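Local coordinates for protein putative sulfurtransferase DsrE (Allochromatium vinosum, PDB 2HY5) that probably carries sulfur and transfers it within the DsrEFH complex, and could take part in the oxidation of intracellular sulfur, at residues 22-27 / 65-70. Sequence-based numbering, arbitrary orientation.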
loop_
_atom_site.group_PDB
_atom_site.type_symbol
_atom_site.label_atom_id
_atom_site.label_comp_id
_atom_site.label_asym_id
_atom_site.label_seq_id
_atom_site.Cartn_x
_atom_site.Cartn_y
_atom_site.Cartn_z
ATOM N N GLN A 22 11.618 4.778 15.294
ATOM C CA GLN A 22 12.123 3.942 16.382
ATOM C C GLN A 22 13.521 3.419 16.071
ATOM O O GLN A 22 14.354 3.304 16.966
ATOM C CB GLN A 22 11.162 2.775 16.658
ATOM C CG GLN A 22 9.747 3.212 17.047
ATOM C CD GLN A 22 9.683 3.976 18.364
ATOM O OE1 GLN A 22 8.712 4.688 18.642
ATOM N NE2 GLN A 22 10.707 3.817 19.186
ATOM N N PHE A 23 13.779 3.107 14.806
ATOM C CA PHE A 23 15.102 2.625 14.402
ATOM C C PHE A 23 16.122 3.749 14.580
ATOM O O PHE A 23 17.198 3.546 15.141
ATOM C CB PHE A 23 15.105 2.195 12.934
ATOM C CG PHE A 23 16.426 1.650 12.468
ATOM C CD1 PHE A 23 16.707 0.291 12.571
ATOM C CD2 PHE A 23 17.402 2.498 11.956
ATOM C CE1 PHE A 23 17.942 -0.215 12.171
ATOM C CE2 PHE A 23 18.643 2.005 11.552
ATOM C CZ PHE A 23 18.915 0.645 11.659
ATOM N N ALA A 24 15.775 4.935 14.089
ATOM C CA ALA A 24 16.656 6.091 14.187
ATOM C C ALA A 24 16.987 6.410 15.632
ATOM O O ALA A 24 18.151 6.625 15.978
ATOM C CB ALA A 24 16.009 7.304 13.534
ATOM N N LYS A 25 15.960 6.457 16.473
ATOM C CA LYS A 25 16.165 6.769 17.878
ATOM C C LYS A 25 17.092 5.753 18.524
ATOM O O LYS A 25 18.007 6.112 19.264
ATOM C CB LYS A 25 14.825 6.801 18.616
ATOM C CG LYS A 25 14.905 7.465 19.985
ATOM C CD LYS A 25 13.523 7.830 20.507
ATOM C CE LYS A 25 12.824 6.638 21.124
ATOM N NZ LYS A 25 13.450 6.268 22.425
ATOM N N ALA A 26 16.867 4.477 18.232
ATOM C CA ALA A 26 17.697 3.431 18.815
ATOM C C ALA A 26 19.141 3.517 18.328
ATOM O O ALA A 26 20.080 3.293 19.096
ATOM C CB ALA A 26 17.113 2.057 18.487
ATOM N N ALA A 27 19.315 3.844 17.052
ATOM C CA ALA A 27 20.642 3.955 16.465
ATOM C C ALA A 27 21.373 5.154 17.057
ATOM O O ALA A 27 22.557 5.073 17.375
ATOM C CB ALA A 27 20.528 4.106 14.962
ATOM N N ALA A 65 10.562 15.981 14.391
ATOM C CA ALA A 65 11.177 17.291 14.575
ATOM C C ALA A 65 11.942 17.376 15.893
ATOM O O ALA A 65 13.019 17.979 15.957
ATOM C CB ALA A 65 10.118 18.379 14.515
ATOM N N GLU A 66 11.387 16.776 16.943
ATOM C CA GLU A 66 12.039 16.783 18.247
ATOM C C GLU A 66 13.325 15.965 18.185
ATOM O O GLU A 66 14.342 16.339 18.770
ATOM C CB GLU A 66 11.098 16.215 19.313
ATOM C CG GLU A 66 9.834 17.040 19.505
ATOM C CD GLU A 66 8.844 16.398 20.457
ATOM O OE1 GLU A 66 8.415 15.256 20.189
ATOM O OE2 GLU A 66 8.493 17.035 21.472
ATOM N N LEU A 67 13.281 14.850 17.465
ATOM C CA LEU A 67 14.458 14.005 17.337
ATOM C C LEU A 67 15.534 14.755 16.559
ATOM O O LEU A 67 16.716 14.703 16.901
ATOM C CB LEU A 67 14.114 12.711 16.603
ATOM C CG LEU A 67 15.213 11.650 16.666
ATOM C CD1 LEU A 67 15.321 11.123 18.087
ATOM C CD2 LEU A 67 14.895 10.516 15.697
ATOM N N ALA A 68 15.117 15.460 15.513
ATOM C CA ALA A 68 16.051 16.218 14.687
ATOM C C ALA A 68 16.708 17.337 15.497
ATOM O O ALA A 68 17.892 17.627 15.323
ATOM C CB ALA A 68 15.325 16.800 13.467
ATOM N N GLU A 69 15.938 17.955 16.386
ATOM C CA GLU A 69 16.460 19.037 17.216
ATOM C C GLU A 69 17.517 18.498 18.173
ATOM O O GLU A 69 18.625 19.035 18.265
ATOM C CB GLU A 69 15.324 19.687 18.011
ATOM C CG GLU A 69 15.774 20.782 18.972
ATOM C CD GLU A 69 16.401 21.972 18.265
ATOM O OE1 GLU A 69 15.753 22.537 17.358
ATOM O OE2 GLU A 69 17.537 22.350 18.621
ATOM N N GLN A 70 17.172 17.418 18.864
ATOM C CA GLN A 70 18.069 16.793 19.830
ATOM C C GLN A 70 19.366 16.248 19.237
ATOM O O GLN A 70 20.428 16.385 19.843
ATOM C CB GLN A 70 17.337 15.666 20.562
ATOM C CG GLN A 70 18.218 14.834 21.478
ATOM C CD GLN A 70 17.429 13.795 22.246
ATOM O OE1 GLN A 70 16.342 13.391 21.821
ATOM N NE2 GLN A 70 17.977 13.340 23.368
#
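Ala-24 and Lys-25 present neighbouring patches of helix 16-29 to one residue of helix 60-71, Leu-67, whose two methyl groups divide the work between them. At Ala-24 the side chain is a single methyl directed at the other helix: its CB lies 4.0 Å from CD2 of Leu-67. So small a residue suits this buried place, where one methyl packs both on the leucine and on Leu-5 of strand 2-7 beneath. Leucine fits the facing position because its branched end offers two contact points. With CG anti to the backbone N (chi1 -169°), the fork reaches across between the helices, whose closest CA atoms, those of Lys-25 and Leu-67, are 7.5 Å apart. The same side chain touches Tyr-21 and Leu-28, so helix 16-29 receives it over about two turns.

Both helices belong to an alpha/beta fold built round a parallel sheet with strand order 4-3-2-1-5. Helix 16-29 links strands 2-7 and 33-39, helix 60-71 links strands 33-39 and 75-78, and they are thus the helices of two successive beta-alpha-beta crossovers, packed side by side.

One residue on, Lys-25 contributes the aliphatic part of its chain. Its CG approaches CD1 of Leu-67 to 4.1 Å, the two side chains crossing at roughly a right angle. Beyond this the lysine bends at chi3 (81°) and chi4 (72°), which carries the ammonium group away from the leucine and leaves it a long, weak ion pair with Glu-29. Lysine suits this partly exposed border since its methylenes can lie against a hydrocarbon while its charge stays outside the apolar contact. Further along, Ala-26 and Ala-27 pack on Val-89 of the DsrH chain.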